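Local coordinates for protein endoglucanase (Ruminococcus champanellensis, PDB 6WQV) that probably cleaves internal beta-1,4 links in cellulose and, with broad specificity, in other plant polysaccharides such as xylan, at residues F258-S261 with D262-Q265; L266-T269 with L270-Y274; G299-L302 with W303-Y307; L335-G339 with T340-Q344. All blocks are in the same frame, centred on the assembly; numbering follows the deposited sequence. Where two conformers were deposited one is given.

Contact 1. Residues F258-S261 with D262-Q265; sequences FTQS and DISQ
F258 and D262 meet in the turn that leads into helix 263-278. The tight part lies over the F258 ring. CB of D262 sits over one face, 3.7 Å from the ring centroid, in a CH-pi contact. The ring is placed there by its first torsion, which sets CG opposite the backbone N (chi1 -176°). The two side chains run past each other in opposite directions. CE1 of F258 also reaches CG1 of I263 at 4.1 Å. The backbone tightens the turn. T259 N donates to OD2 of D262 at 2.9 Å, meeting the anti side of the carboxylate. D262 N in turn donates to T259 O at 2.9 Å. One residue on, I263 N donates to Q260 O at 3.2 Å. The outer side is looser and wet. Here Q260 and S261 are exposed, and Q260 OE1 merely lies against CD1 of I263. One water links OG1 of T259 to OD2 of D262, donating to OD2 at 2.7 Å. A second water donates to Q260 O and, weakly, to S261 O, and accepts from S264 N at 3.0 Å. With F258 cut back to an alanine, CB of D262 would probably lose its aromatic cover and a gap would open beside I263. F258 is buried, with W303 edge-to-face and F248 also meeting its ring. The turn thus rests on helix 297-313, F258 touching L302 and I263 touching N306, R309 and I310.

Contact 2. Residues L266-T269 with L270-Y274; sequences LQWT and LQEIY
W268 and E272 make a side-chain contact within one helix of the TIM barrel, between residues four apart. Helix 263-278 packs outside the parallel barrel and connects strand 236-241 to strand 284-289. Regular backbone bonds hold the helix: L270 N donates to L266 O at 3.0 Å, and Q271 N to Q267 O and E272 N to W268 O follow the same pattern. The bond from I273 N to T269 O is weak. On the inner side L266 and L270 lie side by side, pointing the same way, with their CD1 atoms 4.1 Å apart. Both touch Y307 of helix 297-313, while L270 and I273 also reach I286 of strand 284-289. OG1 of T269 is tied back to Q265 O. The outer side is polar. NE2 of Q267 is bonded to OH of Y314, and its amide stands nearly perpendicular to that of Q271. The E272 chain bends at its second torsion (chi2 -64°), which folds its carboxylate back over the W268 indole. The two planes are only 8° apart. A water fixes the end of this stack: it donates to W268 O and to E272 OE2 and accepts from Q271 NE2. Over the same face of the indole, CG of E272 makes a CH-pi contact, 3.5 Å from the centroid of the six-membered ring.

Contact 3. Residues G299-L302 with W303-Y307; sequences GRVL and WGENY
G299 O accepts from W303 N at 2.9 Å, and the same i to i+4 pattern continues with G304 N to R300 O and E305 N to V301 O. This is helix 297-313, the crossover of the beta-alpha-beta unit between strands 284-289 and 318-322 of the TIM barrel. Inward, W303 presents an edge to the backbone, its CE3 lying in plane with R300 O at 3.5 Å. The ring is anchored further on, where NE1 bonds to S244 O. R300 points away from the following turn; its NH1 bonds to A291 O and it makes a cation-pi contact with Y345. On the flank facing helix 346-353, E305 runs extended past V301. Its CG sits 3.1 Å from V301 O, and CD of E305 comes within 4.1 Å of CG1 of V301. Both residues touch A351 of that helix. A glycine in place of E305 would probably uncover V301 O and leave a gap beside CG1 of V301 and against A351. L302 and N306 lie alongside each other, CD1 of L302 being 3.6 Å from ND2 of N306. OD1 of N306 bonds to R309. The N306 side chain turns back (chi1 -79°) onto its own helix. L302 O is thereby gripped twice, by N306 N at 3.2 Å and by N306 ND2 at 2.9 Å, from opposite faces of its carbonyl plane.

Contact 4. Residues L335-G339 with T340-Q344; sequences LLNRG and TLTWQ
A short beta hairpin pairs L336 and N337 with W343 and T342, beyond the last strand of the barrel. N337 and T342 form the hydrogen-bonded pair, with N337 N giving to T342 O at 2.7 Å. L336 and W343 form the non-hydrogen-bonded pair. Q344 N closes the open end on L335 O at 3.0 Å. On the apolar face, CD1 of L336 lies over the six-membered ring of W343 in a CH-pi contact, 4.3 Å from its centroid. CB of L336 meets CZ3 of W343 at 3.6 Å, and CG of the preceding L335 approaches CZ3 of W343 too. K65 of helix 60-68 and L349 of helix 346-353 also touch W343. On the other face, ND2 of N337 donates to OE1 of Q344 at 3.0 Å. The bond is nearly straight (166°) and lies in the amide plane of N337. OG1 of T340 and OG1 of T342 share a hydrogen bond at 2.7 Å. R338 turns away from the hairpin, and its guanidinium bonds to T32 OG1 and G30 O. At the turn, N337 O receives weak bonds from L341 N, T342 N and T340 N. L341 takes a left-handed backbone shape (phi 51°, psi 52°), which lets it and T342 both face N337: the signature of a hairpin with a G1 beta bulge.

Overall arrangement
Contacts 1, 2 and 3 form one patch on the outside of the barrel. Contacts 1 and 2 follow each other on helix 263-278, and contact 3 lies on the neighbouring helix 297-313. The centres of contacts 1 and 3 are about 10 Å apart, and F258 CE1 meets W303 CA at 3.6 Å. Contact 2 joins contact 3 through L266 CD1 and Y307 CD2, 3.8 Å apart. Contact 4 stands apart; its nearest atoms are about 6 Å from contact 3 and about 15 Å from contact 1. None touches the bound glycan. R338 comes nearest, its side chain about 10 Å from a glucose, while those of R300, W303 and I273 lie about 12 Å from a sugar.

Contact 1. Residues F258-S261 with D262-Q265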
loop_
_atom_site.group_PDB
_atom_site.type_symbol
_atom_site.label_atom_id
_atom_site.label_comp_id
_atom_site.label_asym_id
_atom_site.label_seq_id
_atom_site.Cartn_x
_atom_site.Cartn_y
_atom_site.Cartn_z
ATOM N N PHE A 258 -11.306 18.284 -13.957
ATOM C CA PHE A 258 -11.588 16.957 -14.496
ATOM C C PHE A 258 -13.002 17.000 -15.050
ATOM O O PHE A 258 -13.930 17.414 -14.346
ATOM C CB PHE A 258 -11.481 15.870 -13.427
ATOM C CG PHE A 258 -11.676 14.476 -13.970
ATOM C CD1 PHE A 258 -12.952 13.969 -14.139
ATOM C CD2 PHE A 258 -10.594 13.680 -14.307
ATOM C CE1 PHE A 258 -13.151 12.697 -14.643
ATOM C CE2 PHE A 258 -10.789 12.395 -14.807
ATOM C CZ PHE A 258 -12.068 11.906 -14.971
ATOM N N THR A 259 -13.173 16.589 -16.302
ATOM C CA THR A 259 -14.445 16.757 -16.986
ATOM C C THR A 259 -14.859 15.448 -17.650
ATOM O O THR A 259 -14.119 14.463 -17.652
ATOM C CB THR A 259 -14.359 17.861 -18.051
ATOM O OG1 THR A 259 -13.592 17.385 -19.165
ATOM C CG2 THR A 259 -13.713 19.123 -17.498
ATOM N N GLN A 260 -16.064 15.454 -18.230
ATOM C CA GLN A 260 -16.528 14.312 -19.013
ATOM C C GLN A 260 -15.467 13.860 -20.006
ATOM O O GLN A 260 -15.293 12.656 -20.246
ATOM C CB GLN A 260 -17.815 14.692 -19.755
ATOM C CG GLN A 260 -18.171 13.783 -20.920
ATOM C CD GLN A 260 -18.676 12.438 -20.455
ATOM O OE1 GLN A 260 -19.256 12.327 -19.378
ATOM N NE2 GLN A 260 -18.447 11.404 -21.255
ATOM N N SER A 261 -14.751 14.816 -20.595
ATOM C CA SER A 261 -13.764 14.497 -21.618
ATOM C C SER A 261 -12.621 13.643 -21.083
ATOM O O SER A 261 -11.985 12.926 -21.864
ATOM C CB SER A 261 -13.210 15.794 -22.208
ATOM O OG SER A 261 -14.248 16.629 -22.690
ATOM N N ASP A 262 -12.345 13.693 -19.778
ATOM C CA ASP A 262 -11.243 12.949 -19.178
ATOM C C ASP A 262 -11.603 11.522 -18.798
ATOM O O ASP A 262 -10.709 10.742 -18.441
ATOM C CB ASP A 262 -10.752 13.679 -17.926
ATOM C CG ASP A 262 -10.181 15.030 -18.245
ATOM O OD1 ASP A 262 -9.328 15.094 -19.150
ATOM O OD2 ASP A 262 -10.607 16.029 -17.631
ATOM N N ILE A 263 -12.882 11.158 -18.859
ATOM C CA ILE A 263 -13.280 9.815 -18.460
ATOM C C ILE A 263 -12.615 8.776 -19.358
ATOM O O ILE A 263 -12.196 7.712 -18.886
ATOM C CB ILE A 263 -14.816 9.694 -18.446
ATOM C CG1 ILE A 263 -15.406 10.623 -17.379
ATOM C CG2 ILE A 263 -15.219 8.259 -18.177
ATOM C CD1 ILE A 263 -16.925 10.739 -17.409
ATOM N N SER A 264 -12.479 9.083 -20.649
ATOM C CA SER A 264 -11.945 8.100 -21.591
ATOM C C SER A 264 -10.490 7.758 -21.286
ATOM O O SER A 264 -10.072 6.605 -21.444
ATOM C CB SER A 264 -12.088 8.605 -23.028
ATOM O OG SER A 264 -11.415 9.840 -23.219
ATOM N N GLN A 265 -9.697 8.744 -20.860
ATOM C CA GLN A 265 -8.305 8.460 -20.529
ATOM C C GLN A 265 -8.220 7.636 -19.255
ATOM O O GLN A 265 -7.355 6.762 -19.130
ATOM C CB GLN A 265 -7.502 9.756 -20.404
ATOM C CG GLN A 265 -6.009 9.522 -20.175
ATOM C CD GLN A 265 -5.402 8.498 -21.129
ATOM O OE1 GLN A 265 -5.604 8.558 -22.342
ATOM N NE2 GLN A 265 -4.663 7.543 -20.573
HETATM O O HOH W 1 -11.111 17.900 -19.494
HETATM O O HOH W 2 -14.505 10.858 -22.044
#

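Contact 2. Residues L266-T269 with L270-Y274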
loop_
_atom_site.group_PDB
_atom_site.type_symbol
_atom_site.label_atom_id
_atom_site.label_comp_id
_atom_site.label_asym_id
_atom_site.label_seq_id
_atom_site.Cartn_x
_atom_site.Cartn_y
_atom_site.Cartn_z
ATOM N N LEU A 266 -9.138 7.872 -18.318
ATOM C CA LEU A 266 -9.207 7.069 -17.105
ATOM C C LEU A 266 -9.625 5.639 -17.413
ATOM O O LEU A 266 -9.074 4.685 -16.844
ATOM C CB LEU A 266 -10.198 7.727 -16.160
ATOM C CG LEU A 266 -10.296 7.174 -14.744
ATOM C CD1 LEU A 266 -8.927 7.118 -14.102
ATOM C CD2 LEU A 266 -11.252 8.045 -13.947
ATOM N N GLN A 267 -10.587 5.463 -18.320
ATOM C CA GLN A 267 -10.957 4.117 -18.739
ATOM C C GLN A 267 -9.757 3.387 -19.328
ATOM O O GLN A 267 -9.532 2.207 -19.030
ATOM C CB GLN A 267 -12.106 4.182 -19.744
ATOM C CG GLN A 267 -12.570 2.830 -20.264
ATOM C CD GLN A 267 -11.755 2.332 -21.442
ATOM O OE1 GLN A 267 -11.260 3.121 -22.251
ATOM N NE2 GLN A 267 -11.622 1.017 -21.557
ATOM N N TRP A 268 -8.968 4.077 -20.153
ATOM C CA TRP A 268 -7.807 3.435 -20.762
ATOM C C TRP A 268 -6.804 3.020 -19.698
ATOM O O TRP A 268 -6.288 1.897 -19.717
ATOM C CB TRP A 268 -7.147 4.386 -21.757
ATOM C CG TRP A 268 -5.986 3.770 -22.477
ATOM C CD1 TRP A 268 -6.031 3.087 -23.657
ATOM C CD2 TRP A 268 -4.611 3.767 -22.063
ATOM N NE1 TRP A 268 -4.774 2.662 -24.008
ATOM C CE2 TRP A 268 -3.884 3.066 -23.047
ATOM C CE3 TRP A 268 -3.925 4.286 -20.960
ATOM C CZ2 TRP A 268 -2.505 2.871 -22.962
ATOM C CZ3 TRP A 268 -2.554 4.094 -20.880
ATOM C CH2 TRP A 268 -1.861 3.393 -21.874
ATOM N N THR A 269 -6.514 3.920 -18.757
ATOM C CA THR A 269 -5.533 3.632 -17.717
ATOM C C THR A 269 -5.949 2.430 -16.882
ATOM O O THR A 269 -5.138 1.534 -16.621
ATOM C CB THR A 269 -5.349 4.881 -16.852
ATOM O OG1 THR A 269 -4.773 5.918 -17.657
ATOM C CG2 THR A 269 -4.466 4.587 -15.653
ATOM N N LEU A 270 -7.211 2.387 -16.452
ATOM C CA LEU A 270 -7.655 1.283 -15.608
ATOM C C LEU A 270 -7.755 -0.009 -16.405
ATOM O O LEU A 270 -7.427 -1.086 -15.894
ATOM C CB LEU A 270 -8.972 1.647 -14.919
ATOM C CG LEU A 270 -8.832 2.832 -13.961
ATOM C CD1 LEU A 270 -10.177 3.269 -13.405
ATOM C CD2 LEU A 270 -7.881 2.514 -12.805
ATOM N N GLN A 271 -8.187 0.080 -17.665
ATOM C CA GLN A 271 -8.208 -1.094 -18.532
ATOM C C GLN A 271 -6.814 -1.684 -18.705
ATOM O O GLN A 271 -6.669 -2.906 -18.828
ATOM C CB GLN A 271 -8.797 -0.715 -19.892
ATOM C CG GLN A 271 -8.867 -1.841 -20.901
ATOM C CD GLN A 271 -9.463 -1.393 -22.232
ATOM O OE1 GLN A 271 -10.567 -1.800 -22.596
ATOM N NE2 GLN A 271 -8.735 -0.550 -22.960
ATOM N N GLU A 272 -5.777 -0.839 -18.702
ATOM C CA GLU A 272 -4.417 -1.354 -18.845
ATOM C C GLU A 272 -4.018 -2.198 -17.638
ATOM O O GLU A 272 -3.320 -3.210 -17.787
ATOM C CB GLU A 272 -3.430 -0.200 -19.024
ATOM C CG GLU A 272 -3.464 0.443 -20.390
ATOM C CD GLU A 272 -3.050 -0.509 -21.487
ATOM O OE1 GLU A 272 -1.854 -0.863 -21.547
ATOM O OE2 GLU A 272 -3.925 -0.915 -22.283
ATOM N N ILE A 273 -4.422 -1.783 -16.438
ATOM C CA ILE A 273 -4.175 -2.602 -15.253
ATOM C C ILE A 273 -4.888 -3.940 -15.382
ATOM O O ILE A 273 -4.317 -5.002 -15.100
ATOM C CB ILE A 273 -4.594 -1.844 -13.979
ATOM C CG1 ILE A 273 -3.792 -0.543 -13.863
ATOM C CG2 ILE A 273 -4.414 -2.722 -12.750
ATOM C CD1 ILE A 273 -4.270 0.414 -12.783
ATOM N N TYR A 274 -6.158 -3.912 -15.791
ATOM C CA TYR A 274 -6.903 -5.146 -15.994
ATOM C C TYR A 274 -6.221 -6.037 -17.023
ATOM O O TYR A 274 -6.021 -7.237 -16.792
ATOM C CB TYR A 274 -8.321 -4.797 -16.444
ATOM C CG TYR A 274 -9.148 -5.991 -16.827
ATOM C CD1 TYR A 274 -9.556 -6.907 -15.870
ATOM C CD2 TYR A 274 -9.530 -6.204 -18.143
ATOM C CE1 TYR A 274 -10.318 -8.006 -16.216
ATOM C CE2 TYR A 274 -10.294 -7.291 -18.497
ATOM C CZ TYR A 274 -10.680 -8.193 -17.534
ATOM O OH TYR A 274 -11.440 -9.281 -17.895
HETATM O O HOH W 3 -6.136 0.223 -22.079
#

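Contact 3. Residues G299-L302 with W303-Y307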
loop_
_atom_site.group_PDB
_atom_site.type_symbol
_atom_site.label_atom_id
_atom_site.label_comp_id
_atom_site.label_asym_id
_atom_site.label_seq_id
_atom_site.Cartn_x
_atom_site.Cartn_y
_atom_site.Cartn_z
ATOM N N GLY A 299 -15.060 18.730 -9.653
ATOM C CA GLY A 299 -14.182 17.894 -10.457
ATOM C C GLY A 299 -13.756 16.627 -9.746
ATOM O O GLY A 299 -13.703 15.553 -10.352
ATOM N N ARG A 300 -13.441 16.721 -8.456
ATOM C CA ARG A 300 -13.053 15.515 -7.739
ATOM C C ARG A 300 -14.224 14.555 -7.578
ATOM O O ARG A 300 -14.019 13.333 -7.590
ATOM C CB ARG A 300 -12.434 15.852 -6.382
ATOM C CG ARG A 300 -11.074 16.535 -6.487
ATOM C CD ARG A 300 -10.188 16.223 -5.288
ATOM N NE ARG A 300 -10.694 16.851 -4.070
ATOM C CZ ARG A 300 -10.304 16.525 -2.840
ATOM N NH1 ARG A 300 -9.401 15.579 -2.643
ATOM N NH2 ARG A 300 -10.836 17.164 -1.810
ATOM N N VAL A 301 -15.445 15.076 -7.420
ATOM C CA VAL A 301 -16.626 14.213 -7.339
ATOM C C VAL A 301 -16.830 13.465 -8.650
ATOM O O VAL A 301 -17.078 12.255 -8.661
ATOM C CB VAL A 301 -17.866 15.031 -6.935
ATOM C CG1 VAL A 301 -19.152 14.236 -7.159
ATOM C CG2 VAL A 301 -17.766 15.464 -5.473
ATOM N N LEU A 302 -16.722 14.167 -9.777
ATOM C CA LEU A 302 -16.886 13.514 -11.070
ATOM C C LEU A 302 -15.785 12.490 -11.297
ATOM O O LEU A 302 -16.045 11.361 -11.738
ATOM C CB LEU A 302 -16.880 14.572 -12.170
ATOM C CG LEU A 302 -17.058 14.084 -13.604
ATOM C CD1 LEU A 302 -18.431 13.466 -13.770
ATOM C CD2 LEU A 302 -16.849 15.213 -14.596
ATOM N N TRP A 303 -14.540 12.871 -11.006
ATOM C CA TRP A 303 -13.419 11.940 -11.103
ATOM C C TRP A 303 -13.640 10.726 -10.211
ATOM O O TRP A 303 -13.468 9.581 -10.648
ATOM C CB TRP A 303 -12.127 12.680 -10.728
ATOM C CG TRP A 303 -10.965 11.788 -10.461
ATOM C CD1 TRP A 303 -10.067 11.309 -11.370
ATOM C CD2 TRP A 303 -10.571 11.261 -9.191
ATOM N NE1 TRP A 303 -9.135 10.510 -10.740
ATOM C CE2 TRP A 303 -9.426 10.469 -9.402
ATOM C CE3 TRP A 303 -11.079 11.387 -7.896
ATOM C CZ2 TRP A 303 -8.779 9.800 -8.360
ATOM C CZ3 TRP A 303 -10.440 10.719 -6.863
ATOM C CH2 TRP A 303 -9.310 9.930 -7.105
ATOM N N GLY A 304 -14.045 10.950 -8.961
ATOM C CA GLY A 304 -14.148 9.852 -8.016
ATOM C C GLY A 304 -15.258 8.877 -8.349
ATOM O O GLY A 304 -15.078 7.657 -8.225
ATOM N N GLU A 305 -16.426 9.387 -8.752
ATOM C CA GLU A 305 -17.501 8.495 -9.166
ATOM C C GLU A 305 -17.039 7.595 -10.304
ATOM O O GLU A 305 -17.283 6.384 -10.295
ATOM C CB GLU A 305 -18.716 9.294 -9.641
ATOM C CG GLU A 305 -19.364 10.210 -8.629
ATOM C CD GLU A 305 -20.539 10.974 -9.226
ATOM O OE1 GLU A 305 -20.450 11.393 -10.402
ATOM O OE2 GLU A 305 -21.553 11.147 -8.519
ATOM N N ASN A 306 -16.361 8.175 -11.291
ATOM C CA ASN A 306 -15.976 7.402 -12.466
ATOM C C ASN A 306 -14.813 6.466 -12.168
ATOM O O ASN A 306 -14.773 5.347 -12.692
ATOM C CB ASN A 306 -15.662 8.346 -13.619
ATOM C CG ASN A 306 -16.907 8.849 -14.289
ATOM O OD1 ASN A 306 -17.526 8.132 -15.075
ATOM N ND2 ASN A 306 -17.310 10.075 -13.962
ATOM N N TYR A 307 -13.857 6.896 -11.340
ATOM C CA TYR A 307 -12.744 6.017 -10.980
ATOM C C TYR A 307 -13.263 4.713 -10.375
ATOM O O TYR A 307 -12.923 3.615 -10.839
ATOM C CB TYR A 307 -11.790 6.748 -10.024
ATOM C CG TYR A 307 -10.408 6.115 -9.890
ATOM C CD1 TYR A 307 -10.262 4.864 -9.320
ATOM C CD2 TYR A 307 -9.270 6.774 -10.330
ATOM C CE1 TYR A 307 -9.023 4.283 -9.198
ATOM C CE2 TYR A 307 -8.024 6.198 -10.212
ATOM C CZ TYR A 307 -7.910 4.951 -9.648
ATOM O OH TYR A 307 -6.681 4.358 -9.510
#

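Contact 4. Residues L335-G339 with T340-Q344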
loop_
_atom_site.group_PDB
_atom_site.type_symbol
_atom_site.label_atom_id
_atom_site.label_comp_id
_atom_site.label_asym_id
_atom_site.label_seq_id
_atom_site.Cartn_x
_atom_site.Cartn_y
_atom_site.Cartn_z
ATOM N N LEU A 335 -9.066 12.827 3.772
ATOM C CA LEU A 335 -10.477 12.530 3.558
ATOM C C LEU A 335 -11.159 12.530 4.917
ATOM O O LEU A 335 -12.148 13.246 5.110
ATOM C CB LEU A 335 -10.629 11.200 2.826
ATOM C CG LEU A 335 -12.000 10.850 2.257
ATOM C CD1 LEU A 335 -12.412 11.813 1.163
ATOM C CD2 LEU A 335 -11.985 9.434 1.716
ATOM N N LEU A 336 -10.616 11.767 5.863
ATOM C CA LEU A 336 -11.042 11.817 7.259
ATOM C C LEU A 336 -10.183 12.835 7.994
ATOM O O LEU A 336 -8.953 12.721 8.014
ATOM C CB LEU A 336 -10.853 10.454 7.928
ATOM C CG LEU A 336 -11.147 10.391 9.437
ATOM C CD1 LEU A 336 -12.601 10.741 9.705
ATOM C CD2 LEU A 336 -10.801 9.006 9.973
ATOM N N ASN A 337 -10.821 13.823 8.615
ATOM C CA ASN A 337 -10.112 14.717 9.521
ATOM C C ASN A 337 -10.022 13.984 10.853
ATOM O O ASN A 337 -11.012 13.860 11.579
ATOM C CB ASN A 337 -10.831 16.055 9.623
ATOM C CG ASN A 337 -10.071 17.057 10.448
ATOM O OD1 ASN A 337 -9.384 16.707 11.408
ATOM N ND2 ASN A 337 -10.189 18.328 10.084
ATOM N N ARG A 338 -8.834 13.467 11.177
ATOM C CA ARG A 338 -8.712 12.539 12.296
ATOM C C ARG A 338 -8.933 13.224 13.638
ATOM O O ARG A 338 -9.450 12.601 14.572
ATOM C CB ARG A 338 -7.344 11.848 12.256
ATOM C CG ARG A 338 -7.150 10.926 11.059
ATOM C CD ARG A 338 -5.809 10.241 11.094
ATOM N NE ARG A 338 -5.386 9.877 9.747
ATOM C CZ ARG A 338 -4.185 9.401 9.454
ATOM N NH1 ARG A 338 -3.294 9.207 10.406
ATOM N NH2 ARG A 338 -3.881 9.128 8.195
ATOM N N GLY A 339 -8.550 14.495 13.765
ATOM C CA GLY A 339 -8.698 15.182 15.035
ATOM C C GLY A 339 -10.122 15.562 15.369
ATOM O O GLY A 339 -10.479 15.631 16.543
ATOM N N THR A 340 -10.947 15.806 14.353
ATOM C CA THR A 340 -12.345 16.171 14.567
ATOM C C THR A 340 -13.295 15.006 14.330
ATOM O O THR A 340 -14.483 15.116 14.667
ATOM C CB THR A 340 -12.713 17.325 13.630
ATOM O OG1 THR A 340 -12.481 16.923 12.279
ATOM C CG2 THR A 340 -11.861 18.538 13.942
ATOM N N LEU A 341 -12.781 13.893 13.810
ATOM C CA LEU A 341 -13.558 12.722 13.399
ATOM C C LEU A 341 -14.699 13.117 12.471
ATOM O O LEU A 341 -15.862 12.765 12.679
ATOM C CB LEU A 341 -14.058 11.912 14.593
ATOM C CG LEU A 341 -13.047 11.049 15.351
ATOM C CD1 LEU A 341 -13.788 10.281 16.443
ATOM C CD2 LEU A 341 -12.306 10.110 14.432
ATOM N N THR A 342 -14.349 13.857 11.426
ATOM C CA THR A 342 -15.303 14.304 10.428
ATOM C C THR A 342 -14.766 13.981 9.041
ATOM O O THR A 342 -13.555 14.032 8.790
ATOM C CB THR A 342 -15.563 15.816 10.518
ATOM O OG1 THR A 342 -14.316 16.514 10.411
ATOM C CG2 THR A 342 -16.247 16.185 11.828
ATOM N N TRP A 343 -15.688 13.648 8.143
ATOM C CA TRP A 343 -15.380 13.502 6.723
ATOM C C TRP A 343 -15.374 14.900 6.116
ATOM O O TRP A 343 -16.415 15.566 6.042
ATOM C CB TRP A 343 -16.406 12.606 6.037
ATOM C CG TRP A 343 -16.361 11.170 6.494
ATOM C CD1 TRP A 343 -17.328 10.507 7.193
ATOM C CD2 TRP A 343 -15.301 10.223 6.280
ATOM N NE1 TRP A 343 -16.939 9.212 7.422
ATOM C CE2 TRP A 343 -15.698 9.011 6.876
ATOM C CE3 TRP A 343 -14.056 10.284 5.643
ATOM C CZ2 TRP A 343 -14.897 7.876 6.856
ATOM C CZ3 TRP A 343 -13.264 9.150 5.623
ATOM C CH2 TRP A 343 -13.684 7.969 6.231
ATOM N N GLN A 344 -14.189 15.366 5.713
ATOM C CA GLN A 344 -14.040 16.753 5.296
ATOM C C GLN A 344 -14.643 17.000 3.920
ATOM O O GLN A 344 -14.999 18.137 3.595
ATOM C CB GLN A 344 -12.554 17.122 5.290
ATOM C CG GLN A 344 -12.260 18.591 5.113
ATOM C CD GLN A 344 -11.557 19.194 6.325
ATOM O OE1 GLN A 344 -11.679 18.693 7.448
ATOM N NE2 GLN A 344 -10.798 20.257 6.095
#